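Local coordinates for protein ribulose bisphosphate carboxylase (Pyrococcus horikoshii, PDB 2D69) that probably adds carbon dioxide and water to ribulose 1,5-bisphosphate to give two molecules of 3-phosphoglycerate, as part of an archaeal AMP degradation pathway, at residues 390-395 with 400-405; 374-377 with 381-384; 351-356 with 413-418; 357-362 with 367-372. All coordinates share one frame; numbering follows the deposited sequence.

Contact 1: 390-395 with 400-405; sequences RDAIDA and VDLDEK
Ala395 O accepts from Val400 N at 3.0 Å with an N-H...O angle of 165°, and this nearly straight backbone bond draws residues 390-395 and 400-405 together as the chain reverses. Helix 382-398 of the alpha/beta barrel ends here, and the short helix 402-405 folds back against it in a tight helix-to-helix turn. The i to i+5 spacing is consistent with the long bond of a Schellman motif at the helix end.

Ala395 sits at the middle of the contact. Its CB packs against Leu402 CD2 and against Lys405 CG, the latter at 3.9 Å. Leu402 CD2 also reaches Ala392 CB, and helix 410-422 lies beyond, with Leu412 against Ala392 and Lys405.

Lys405 CG stands anti to the backbone N (chi1 -177°). From there the chain bends at chi2 and then runs extended alongside the turn of Asp391, where CE lies 4.1 Å from Asp391 CB. Its ammonium makes no direct salt bridge in this contact. Instead NZ gives a hydrogen bond to a water at 2.9 Å, and that water donates to both Asp391 OD1 and Asp394 OD2. A methionine here would leave the water without this donor, and the two carboxylates would probably lose the positive charge that faces them. Asp391 is held from its other oxygen as well, since OD2 bonds to Ser409 OG. At the start of helix 402-405, Asp401 is the N-cap residue, and its OD2 accepts a weak, long bond from Glu404 N at 3.5 Å.

Contact 2: 374-377 with 381-384; sequences GVMG and GPRA
The contact holds no aromatic ring; its one ring, the pyrrolidine of Pro382, meets Met376 at CB. The side chain of Met376 crosses it obliquely, with SD 4.1 Å from Pro382 CB. Trp59 of a second subunit packs on both Met376 and Pro382, and Met376 O is hydrogen-bonded to Thr57 OG1 of that subunit. Ile173 of helix 167-179 touches the same two residues. Pro382 thus has a thioether, an aliphatic side chain and an indole from the second subunit as neighbours.

Met376 CB points away from the 381-384 segment. The chain then bends at chi2 and chi3 (-64° and -50°), which curls the sulfur back toward the proline. The side chain also reaches Lys160, probably the catalytic proton acceptor.

Val375 works through its carbonyl and one methyl. Val375 O lies 3.6 Å from Pro382 CA. With CG1 anti to the backbone N (chi1 169°), this methyl is the branch that meets Pro382 O, at 3.7 Å. These are packing contacts, not hydrogen bonds. Gly381 is the N-cap of helix 382-398. Its backbone angles would jam a side chain against the carbonyl of the residue before.

Helix 372-376 directly follows the eighth barrel strand, and the chain turns sharply from it into helix 382-398. A short extra helix of this kind, whose N-terminal end faces an anion, is typical of the phosphate-binding site of TIM barrels.

Contact 3: 351-356 with 413-418; sequences LHPGLM and KKSLRE
Ser415 and Pro353 meet through one oxygen and the CB-CG-CD end of the proline ring. Ser415 OG is 3.4 Å from Pro353 CG and 3.5 Å from Pro353 CD. The hydroxyl oxygen thus rests on the CG and CD end of the ring, in van der Waals contact. It gets there because OG is anti to the backbone N (chi1 174°), which swings it out from helix 410-422 toward the 351-356 segment.

The hydroxyl hydrogen-bonds to a water 2.6 Å from Ser415 OG. The same water accepts a hydrogen bond from Gly354 N at 3.2 Å. A single water therefore links the helix side chain to the backbone opposite. Ala388 and Ala392 of helix 382-398 and Leu412 of helix 410-422 also pack on Pro353.

Within the alpha/beta barrel, residues 351-356 lead from the seventh strand, 344-348, into helix 356-363. Helix 410-422 is a C-terminal addition that lies against this connection and against helix 382-398.

Leu416 is the third main contributor. Its CB does not aim straight at the other segment, but one branch comes nearer: CD2 lies 4.0 Å from Gly354 CA, over a backbone position with no side chain. Leu416 also touches Leu402 and Asp403. On the loop itself, Leu355 N bonds to His352 O at 2.9 Å, which helps to close the turn that presents Pro353 and Gly354.

Contact 4: 357-362 with 367-372; sequences PELIRL and LVIQAG. With SO4 (sulfate ion), chain E.
Leu359 and Ile369 make the main apolar contact, reaching toward each other tip to tip. Leu359 CD2 lies 3.8 Å from Ile369 CG1 and 3.9 Å from Ile369 CD1. Leu359 gets there because CG is anti to the backbone N (chi1 -180°), which sends the side chain from helix 356-363 to the strand. Leu367 comes at a slant, with CD1 4.2 Å from Leu359 CG. Pro153 touches Leu367 and Ile369, and Leu351 touches Leu359.

Such packing is that of a beta-alpha-beta unit. Strand 344-348, helix 356-363 and strand 368-370 form the last such unit of the TIM barrel. The strand alternates: Leu367 and Ile369 face the helix, while Gln370 CG turns to the other side.

Polar bonds gather at the C-terminal end of the strand. Gln370 NE2 donates to O4 of a sulfate ion at 3.2 Å, with an N-H...O angle of 154°, and also bonds to Ser348 OG. Gln370 OE1 accepts from Val158 N and, weakly, from Gly372 N at 2.7 Å. The amide is thus held at both ends, which fixes its rotation. Were an alanine here, the sulfate would be short of one donor, and Ser348 OG and Val158 N would probably lose this partner. Gly350 N and Gly373 N also bond the sulfate, which probably comes from the crystallisation liquor and occupies a predicted substrate site.

Overall arrangement
All four contacts lie in the C-terminal part of the catalytic domain. The segments of contact 3 have 56 residues between them, and the other three contacts are nested in the loop it closes. Its centre is about 10 Å from that of contact 1, about 11 Å from contact 2 and about 12 Å from contact 4. Contacts 1 and 2 share helix 382-398 but do not touch, their nearest atoms being about 7 Å apart. Contact 4 carries the sulfate and runs straight into contact 2, which lies beside Lys160, the probable proton acceptor. Contact 1 is farther off: the side chain of Ala392 is about 10 Å from that of Ala371, a probable substrate-binding residue.

Contact 1: 390-395 with 400-405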
loop_
_atom_site.group_PDB
_atom_site.type_symbol
_atom_site.label_atom_id
_atom_site.label_comp_id
_atom_site.label_asym_id
_atom_site.label_seq_id
_atom_site.Cartn_x
_atom_site.Cartn_y
_atom_site.Cartn_z
ATOM N N ARG A 390 0.156 21.219 -45.688
ATOM C CA ARG A 390 0.315 19.802 -46.088
ATOM C C ARG A 390 0.532 19.683 -47.592
ATOM O O ARG A 390 1.300 18.850 -48.032
ATOM C CB ARG A 390 -0.881 18.959 -45.656
ATOM C CG ARG A 390 -0.909 18.609 -44.125
ATOM C CD ARG A 390 0.116 17.523 -43.667
ATOM N NE ARG A 390 -0.060 16.295 -44.473
ATOM C CZ ARG A 390 -1.012 15.376 -44.276
ATOM N NH1 ARG A 390 -1.875 15.479 -43.279
ATOM N NH2 ARG A 390 -1.058 14.295 -45.048
ATOM N N ASP A 391 -0.124 20.522 -48.390
ATOM C CA ASP A 391 0.001 20.420 -49.835
ATOM C C ASP A 391 1.349 20.944 -50.276
ATOM O O ASP A 391 1.964 20.380 -51.179
ATOM C CB ASP A 391 -1.075 21.212 -50.518
ATOM C CG ASP A 391 -2.432 20.530 -50.467
ATOM O OD1 ASP A 391 -2.557 19.314 -50.148
ATOM O OD2 ASP A 391 -3.441 21.147 -50.760
ATOM N N ALA A 392 1.832 22.007 -49.643
ATOM C CA ALA A 392 3.143 22.519 -49.992
ATOM C C ALA A 392 4.236 21.501 -49.661
ATOM O O ALA A 392 5.200 21.407 -50.392
ATOM C CB ALA A 392 3.423 23.869 -49.321
ATOM N N ILE A 393 4.096 20.755 -48.565
ATOM C CA ILE A 393 5.071 19.725 -48.191
ATOM C C ILE A 393 4.994 18.542 -49.183
ATOM O O ILE A 393 6.018 18.057 -49.643
ATOM C CB ILE A 393 4.856 19.263 -46.721
ATOM C CG1 ILE A 393 5.253 20.377 -45.744
ATOM C CG2 ILE A 393 5.644 18.026 -46.417
ATOM C CD1 ILE A 393 4.579 20.257 -44.408
ATOM N N ASP A 394 3.795 18.125 -49.579
ATOM C CA ASP A 394 3.689 17.031 -50.545
ATOM C C ASP A 394 4.378 17.440 -51.855
ATOM O O ASP A 394 5.075 16.639 -52.444
ATOM C CB ASP A 394 2.243 16.662 -50.813
ATOM C CG ASP A 394 1.604 15.922 -49.678
ATOM O OD1 ASP A 394 2.311 15.330 -48.841
ATOM O OD2 ASP A 394 0.370 15.876 -49.571
ATOM N N ALA A 395 4.197 18.694 -52.285
ATOM C CA ALA A 395 4.864 19.222 -53.461
ATOM C C ALA A 395 6.388 19.296 -53.303
ATOM O O ALA A 395 7.121 18.892 -54.193
ATOM C CB ALA A 395 4.296 20.591 -53.835
ATOM N N VAL A 400 7.587 18.998 -57.158
ATOM C CA VAL A 400 6.536 19.651 -57.961
ATOM C C VAL A 400 6.558 21.132 -57.587
ATOM O O VAL A 400 6.635 21.467 -56.396
ATOM C CB VAL A 400 5.154 19.043 -57.646
ATOM C CG1 VAL A 400 3.994 19.855 -58.250
ATOM C CG2 VAL A 400 5.112 17.595 -58.071
ATOM N N ASP A 401 6.510 22.000 -58.600
ATOM C CA ASP A 401 6.512 23.465 -58.396
ATOM C C ASP A 401 5.278 23.871 -57.566
ATOM O O ASP A 401 4.196 23.348 -57.776
ATOM C CB ASP A 401 6.545 24.168 -59.764
ATOM C CG ASP A 401 6.384 25.680 -59.679
ATOM O OD1 ASP A 401 7.061 26.347 -58.863
ATOM O OD2 ASP A 401 5.612 26.309 -60.434
ATOM N N LEU A 402 5.452 24.775 -56.616
ATOM C CA LEU A 402 4.322 25.246 -55.804
ATOM C C LEU A 402 3.168 25.853 -56.635
ATOM O O LEU A 402 1.985 25.557 -56.365
ATOM C CB LEU A 402 4.798 26.240 -54.738
ATOM C CG LEU A 402 5.701 25.711 -53.635
ATOM C CD1 LEU A 402 5.807 26.761 -52.547
ATOM C CD2 LEU A 402 5.168 24.388 -53.043
ATOM N N ASP A 403 3.490 26.638 -57.671
ATOM C CA ASP A 403 2.432 27.170 -58.525
ATOM C C ASP A 403 1.753 26.061 -59.347
ATOM O O ASP A 403 0.574 26.153 -59.630
ATOM C CB ASP A 403 2.935 28.291 -59.430
ATOM C CG ASP A 403 3.407 29.532 -58.657
ATOM O OD1 ASP A 403 2.788 29.937 -57.645
ATOM O OD2 ASP A 403 4.388 30.199 -59.030
ATOM N N GLU A 404 2.469 24.992 -59.707
ATOM C CA GLU A 404 1.809 23.838 -60.360
ATOM C C GLU A 404 0.861 23.106 -59.397
ATOM O O GLU A 404 -0.197 22.636 -59.791
ATOM C CB GLU A 404 2.824 22.831 -60.944
ATOM C CG GLU A 404 3.515 23.311 -62.206
ATOM C CD GLU A 404 2.660 23.149 -63.464
ATOM O OE1 GLU A 404 1.413 23.233 -63.373
ATOM O OE2 GLU A 404 3.251 22.911 -64.547
ATOM N N LYS A 405 1.253 22.999 -58.140
ATOM C CA LYS A 405 0.436 22.305 -57.138
ATOM C C LYS A 405 -0.819 23.113 -56.814
ATOM O O LYS A 405 -1.867 22.561 -56.526
ATOM C CB LYS A 405 1.271 22.063 -55.870
ATOM C CG LYS A 405 0.554 21.278 -54.779
ATOM C CD LYS A 405 0.333 19.826 -55.141
ATOM C CE LYS A 405 -0.396 19.123 -54.001
ATOM N NZ LYS A 405 -0.346 17.661 -54.076
HETATM O O HOH W 1 -1.192 17.156 -51.328
#

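Contact 2: 374-377 with 381-384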
loop_
_atom_site.group_PDB
_atom_site.type_symbol
_atom_site.label_atom_id
_atom_site.label_comp_id
_atom_site.label_asym_id
_atom_site.label_seq_id
_atom_site.Cartn_x
_atom_site.Cartn_y
_atom_site.Cartn_z
ATOM N N GLY A 374 1.279 31.132 -39.998
ATOM C CA GLY A 374 1.006 30.803 -41.395
ATOM C C GLY A 374 -0.285 29.994 -41.549
ATOM O O GLY A 374 -1.073 30.198 -42.472
ATOM N N VAL A 375 -0.541 29.116 -40.604
ATOM C CA VAL A 375 -1.746 28.311 -40.627
ATOM C C VAL A 375 -2.952 29.084 -40.090
ATOM O O VAL A 375 -3.986 29.164 -40.738
ATOM C CB VAL A 375 -1.510 26.974 -39.846
ATOM C CG1 VAL A 375 -2.791 26.238 -39.615
ATOM C CG2 VAL A 375 -0.542 26.104 -40.632
ATOM N N MET A 376 -2.808 29.663 -38.911
ATOM C CA MET A 376 -3.888 30.436 -38.259
ATOM C C MET A 376 -4.289 31.661 -39.090
ATOM O O MET A 376 -5.423 32.111 -39.018
ATOM C CB MET A 376 -3.457 30.867 -36.846
ATOM C CG MET A 376 -3.365 29.710 -35.840
ATOM S SD MET A 376 -4.934 28.819 -35.432
ATOM C CE MET A 376 -6.047 30.131 -35.057
ATOM N N GLY A 377 -3.372 32.150 -39.922
ATOM C CA GLY A 377 -3.583 33.347 -40.710
ATOM C C GLY A 377 -4.148 33.180 -42.100
ATOM O O GLY A 377 -4.367 34.167 -42.816
ATOM N N GLY A 381 -9.221 30.555 -43.245
ATOM C CA GLY A 381 -9.330 30.037 -41.888
ATOM C C GLY A 381 -8.313 28.934 -41.620
ATOM O O GLY A 381 -7.634 28.476 -42.526
ATOM N N PRO A 382 -8.193 28.537 -40.366
ATOM C CA PRO A 382 -7.155 27.577 -39.950
ATOM C C PRO A 382 -7.248 26.201 -40.609
ATOM O O PRO A 382 -6.227 25.630 -40.919
ATOM C CB PRO A 382 -7.314 27.482 -38.428
ATOM C CG PRO A 382 -8.599 28.137 -38.086
ATOM C CD PRO A 382 -9.007 29.039 -39.238
ATOM N N ARG A 383 -8.431 25.681 -40.858
ATOM C CA ARG A 383 -8.525 24.403 -41.572
ATOM C C ARG A 383 -7.875 24.503 -42.941
ATOM O O ARG A 383 -7.086 23.653 -43.330
ATOM C CB ARG A 383 -9.969 24.006 -41.756
ATOM C CG ARG A 383 -10.246 22.547 -42.006
ATOM C CD ARG A 383 -11.601 22.383 -42.588
ATOM N NE ARG A 383 -12.361 21.230 -42.123
ATOM C CZ ARG A 383 -13.224 21.201 -41.104
ATOM N NH1 ARG A 383 -13.428 22.246 -40.310
ATOM N NH2 ARG A 383 -13.860 20.068 -40.852
ATOM N N ALA A 384 -8.197 25.554 -43.669
ATOM C CA ALA A 384 -7.628 25.763 -44.980
ATOM C C ALA A 384 -6.148 25.995 -44.919
ATOM O O ALA A 384 -5.416 25.543 -45.793
ATOM C CB ALA A 384 -8.308 26.948 -45.704
#

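Contact 3: 351-356 with 413-418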
loop_
_atom_site.group_PDB
_atom_site.type_symbol
_atom_site.label_atom_id
_atom_site.label_comp_id
_atom_site.label_asym_id
_atom_site.label_seq_id
_atom_site.Cartn_x
_atom_site.Cartn_y
_atom_site.Cartn_z
ATOM N N LEU A 351 7.168 30.243 -40.298
ATOM C CA LEU A 351 7.048 29.365 -41.444
ATOM C C LEU A 351 5.633 29.409 -42.033
ATOM O O LEU A 351 4.649 29.619 -41.328
ATOM C CB LEU A 351 7.435 27.940 -41.071
ATOM C CG LEU A 351 8.845 27.834 -40.465
ATOM C CD1 LEU A 351 9.105 26.457 -39.981
ATOM C CD2 LEU A 351 9.925 28.238 -41.452
ATOM N N HIS A 352 5.565 29.256 -43.336
ATOM C CA HIS A 352 4.299 29.181 -44.041
ATOM C C HIS A 352 4.538 28.383 -45.307
ATOM O O HIS A 352 5.691 28.094 -45.628
ATOM C CB HIS A 352 3.814 30.604 -44.333
ATOM C CG HIS A 352 4.719 31.385 -45.231
ATOM N ND1 HIS A 352 5.626 32.311 -44.757
ATOM C CD2 HIS A 352 4.853 31.382 -46.582
ATOM C CE1 HIS A 352 6.263 32.861 -45.781
ATOM N NE2 HIS A 352 5.819 32.309 -46.898
ATOM N N PRO A 353 3.478 28.011 -46.013
ATOM C CA PRO A 353 3.583 27.044 -47.121
ATOM C C PRO A 353 4.622 27.349 -48.206
ATOM O O PRO A 353 5.281 26.403 -48.686
ATOM C CB PRO A 353 2.162 27.041 -47.699
ATOM C CG PRO A 353 1.303 27.359 -46.495
ATOM C CD PRO A 353 2.075 28.426 -45.795
ATOM N N GLY A 354 4.759 28.614 -48.600
ATOM C CA GLY A 354 5.743 29.032 -49.594
ATOM C C GLY A 354 7.207 28.812 -49.177
ATOM O O GLY A 354 8.111 28.840 -49.994
ATOM N N LEU A 355 7.460 28.564 -47.905
ATOM C CA LEU A 355 8.831 28.298 -47.475
ATOM C C LEU A 355 9.169 26.835 -47.430
ATOM O O LEU A 355 10.314 26.506 -47.150
ATOM C CB LEU A 355 9.070 28.918 -46.107
ATOM C CG LEU A 355 8.893 30.438 -46.075
ATOM C CD1 LEU A 355 9.348 30.975 -44.724
ATOM C CD2 LEU A 355 9.660 31.116 -47.196
ATOM N N MET A 356 8.204 25.944 -47.706
ATOM C CA MET A 356 8.448 24.528 -47.459
ATOM C C MET A 356 9.497 23.952 -48.411
ATOM O O MET A 356 10.331 23.192 -47.978
ATOM C CB MET A 356 7.164 23.686 -47.482
ATOM C CG MET A 356 6.149 24.026 -46.398
ATOM S SD MET A 356 6.735 23.657 -44.759
ATOM C CE MET A 356 7.300 25.305 -44.209
ATOM N N LYS A 413 -3.146 27.841 -53.313
ATOM C CA LYS A 413 -3.210 28.987 -54.233
ATOM C C LYS A 413 -3.440 30.297 -53.452
ATOM O O LYS A 413 -2.760 31.279 -53.699
ATOM C CB LYS A 413 -4.291 28.765 -55.298
ATOM C CG LYS A 413 -4.198 29.683 -56.547
ATOM C CD LYS A 413 -5.412 29.479 -57.427
ATOM C CE LYS A 413 -5.160 29.845 -58.875
ATOM N NZ LYS A 413 -6.470 30.053 -59.595
ATOM N N LYS A 414 -4.358 30.301 -52.484
ATOM C CA LYS A 414 -4.682 31.534 -51.745
ATOM C C LYS A 414 -3.533 31.962 -50.849
ATOM O O LYS A 414 -3.284 33.155 -50.668
ATOM C CB LYS A 414 -5.936 31.383 -50.880
ATOM C CG LYS A 414 -6.861 32.615 -50.883
ATOM C CD LYS A 414 -8.201 32.266 -51.535
ATOM C CE LYS A 414 -9.301 33.290 -51.259
ATOM N NZ LYS A 414 -10.184 33.399 -52.516
ATOM N N SER A 415 -2.857 30.975 -50.269
ATOM C CA SER A 415 -1.760 31.220 -49.372
ATOM C C SER A 415 -0.642 31.912 -50.163
ATOM O O SER A 415 -0.062 32.869 -49.684
ATOM C CB SER A 415 -1.279 29.880 -48.761
ATOM O OG SER A 415 -0.109 30.046 -47.975
ATOM N N LEU A 416 -0.322 31.394 -51.341
ATOM C CA LEU A 416 0.722 31.988 -52.192
ATOM C C LEU A 416 0.389 33.443 -52.620
ATOM O O LEU A 416 1.226 34.341 -52.573
ATOM C CB LEU A 416 0.960 31.111 -53.441
ATOM C CG LEU A 416 1.598 29.737 -53.121
ATOM C CD1 LEU A 416 1.746 28.916 -54.385
ATOM C CD2 LEU A 416 2.950 29.820 -52.336
ATOM N N ARG A 417 -0.855 33.668 -52.981
ATOM C CA ARG A 417 -1.287 34.993 -53.403
ATOM C C ARG A 417 -1.147 35.978 -52.219
ATOM O O ARG A 417 -0.637 37.077 -52.396
ATOM C CB ARG A 417 -2.707 34.855 -53.933
ATOM C CG ARG A 417 -3.343 36.061 -54.586
ATOM C CD ARG A 417 -4.850 35.811 -54.886
ATOM N NE ARG A 417 -5.709 36.498 -53.905
ATOM C CZ ARG A 417 -6.200 37.744 -54.079
ATOM N NH1 ARG A 417 -5.909 38.420 -55.185
ATOM N NH2 ARG A 417 -6.963 38.312 -53.137
ATOM N N GLU A 418 -1.504 35.556 -51.000
ATOM C CA GLU A 418 -1.425 36.443 -49.824
ATOM C C GLU A 418 -0.032 36.927 -49.467
ATOM O O GLU A 418 0.130 38.061 -49.061
ATOM C CB GLU A 418 -1.956 35.778 -48.554
ATOM C CG GLU A 418 -3.418 36.038 -48.308
ATOM C CD GLU A 418 -3.775 37.474 -47.925
ATOM O OE1 GLU A 418 -2.974 38.147 -47.195
ATOM O OE2 GLU A 418 -4.901 37.901 -48.341
HETATM O O HOH W 2 2.357 30.768 -48.256
#

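Contact 4: 357-362 with 367-372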
loop_
_atom_site.group_PDB
_atom_site.type_symbol
_atom_site.label_atom_id
_atom_site.label_comp_id
_atom_site.label_asym_id
_atom_site.label_seq_id
_atom_site.Cartn_x
_atom_site.Cartn_y
_atom_site.Cartn_z
ATOM N N PRO A 357 9.467 24.280 -49.709
ATOM C CA PRO A 357 10.551 23.816 -50.613
ATOM C C PRO A 357 11.958 24.161 -50.118
ATOM O O PRO A 357 12.770 23.266 -50.029
ATOM C CB PRO A 357 10.209 24.478 -51.960
ATOM C CG PRO A 357 8.692 24.578 -51.930
ATOM C CD PRO A 357 8.409 24.999 -50.448
ATOM N N GLU A 358 12.209 25.395 -49.724
ATOM C CA GLU A 358 13.519 25.807 -49.258
ATOM C C GLU A 358 13.864 25.120 -47.927
ATOM O O GLU A 358 14.993 24.600 -47.733
ATOM C CB GLU A 358 13.556 27.339 -49.106
ATOM C CG GLU A 358 14.927 27.929 -48.806
ATOM C CD GLU A 358 14.914 29.413 -48.394
ATOM O OE1 GLU A 358 13.831 30.069 -48.372
ATOM O OE2 GLU A 358 16.029 29.943 -48.100
ATOM N N LEU A 359 12.896 25.088 -47.013
ATOM C CA LEU A 359 13.118 24.465 -45.711
ATOM C C LEU A 359 13.555 22.999 -45.858
ATOM O O LEU A 359 14.556 22.589 -45.293
ATOM C CB LEU A 359 11.879 24.581 -44.835
ATOM C CG LEU A 359 12.027 23.959 -43.454
ATOM C CD1 LEU A 359 13.006 24.778 -42.637
ATOM C CD2 LEU A 359 10.673 23.850 -42.754
ATOM N N ILE A 360 12.841 22.252 -46.688
ATOM C CA ILE A 360 13.151 20.857 -46.938
ATOM C C ILE A 360 14.463 20.629 -47.724
ATOM O O ILE A 360 15.260 19.749 -47.348
ATOM C CB ILE A 360 11.926 20.150 -47.561
ATOM C CG1 ILE A 360 10.833 20.021 -46.485
ATOM C CG2 ILE A 360 12.286 18.781 -48.088
ATOM C CD1 ILE A 360 9.467 19.680 -47.036
ATOM N N ARG A 361 14.720 21.424 -48.757
ATOM C CA ARG A 361 15.978 21.335 -49.498
ATOM C C ARG A 361 17.168 21.466 -48.550
ATOM O O ARG A 361 18.113 20.689 -48.624
ATOM C CB ARG A 361 16.052 22.460 -50.516
ATOM C CG ARG A 361 16.994 22.259 -51.643
ATOM C CD ARG A 361 16.987 23.474 -52.615
ATOM N NE ARG A 361 18.025 24.405 -52.161
ATOM C CZ ARG A 361 17.836 25.637 -51.668
ATOM N NH1 ARG A 361 18.900 26.321 -51.269
ATOM N NH2 ARG A 361 16.626 26.226 -51.603
ATOM N N LEU A 362 17.104 22.464 -47.676
ATOM C CA LEU A 362 18.202 22.785 -46.751
ATOM C C LEU A 362 18.305 21.876 -45.520
ATOM O O LEU A 362 19.408 21.624 -45.015
ATOM C CB LEU A 362 18.096 24.236 -46.274
ATOM C CG LEU A 362 18.373 25.321 -47.339
ATOM C CD1 LEU A 362 18.184 26.703 -46.735
ATOM C CD2 LEU A 362 19.768 25.219 -47.944
ATOM N N LEU A 367 11.984 16.275 -39.975
ATOM C CA LEU A 367 11.675 17.499 -39.252
ATOM C C LEU A 367 10.271 17.445 -38.717
ATOM O O LEU A 367 9.377 16.827 -39.302
ATOM C CB LEU A 367 11.731 18.727 -40.157
ATOM C CG LEU A 367 13.030 19.074 -40.853
ATOM C CD1 LEU A 367 12.763 20.214 -41.798
ATOM C CD2 LEU A 367 14.129 19.455 -39.874
ATOM N N VAL A 368 10.072 18.104 -37.590
ATOM C CA VAL A 368 8.747 18.510 -37.218
ATOM C C VAL A 368 8.640 19.972 -37.559
ATOM O O VAL A 368 9.472 20.767 -37.092
ATOM C CB VAL A 368 8.517 18.303 -35.740
ATOM C CG1 VAL A 368 7.150 18.802 -35.356
ATOM C CG2 VAL A 368 8.695 16.816 -35.357
ATOM N N ILE A 369 7.621 20.345 -38.332
ATOM C CA ILE A 369 7.550 21.725 -38.837
ATOM C C ILE A 369 6.402 22.441 -38.150
ATOM O O ILE A 369 5.241 22.064 -38.332
ATOM C CB ILE A 369 7.324 21.706 -40.333
ATOM C CG1 ILE A 369 8.555 21.158 -41.037
ATOM C CG2 ILE A 369 7.001 23.104 -40.853
ATOM C CD1 ILE A 369 8.289 20.817 -42.490
ATOM N N GLN A 370 6.715 23.414 -37.308
ATOM C CA GLN A 370 5.672 24.129 -36.573
ATOM C C GLN A 370 5.359 25.405 -37.367
ATOM O O GLN A 370 6.239 26.252 -37.530
ATOM C CB GLN A 370 6.128 24.501 -35.163
ATOM C CG GLN A 370 4.989 25.024 -34.218
ATOM C CD GLN A 370 4.450 26.434 -34.573
ATOM O OE1 GLN A 370 3.221 26.627 -34.681
ATOM N NE2 GLN A 370 5.354 27.417 -34.764
ATOM N N ALA A 371 4.126 25.536 -37.823
ATOM C CA ALA A 371 3.732 26.688 -38.628
ATOM C C ALA A 371 2.444 27.305 -38.142
ATOM O O ALA A 371 1.458 27.380 -38.892
ATOM C CB ALA A 371 3.640 26.333 -40.089
ATOM N N GLY A 372 2.533 27.867 -36.941
ATOM C CA GLY A 372 1.537 28.721 -36.310
ATOM C C GLY A 372 0.831 29.812 -37.091
ATOM O O GLY A 372 -0.295 29.610 -37.537
HETATM S S SO4 E . 4.923 31.281 -35.633
HETATM O O1 SO4 E . 3.832 32.232 -35.768
HETATM O O2 SO4 E . 6.181 31.900 -35.974
HETATM O O3 SO4 E . 4.964 30.892 -34.236
HETATM O O4 SO4 E . 4.661 30.104 -36.442
#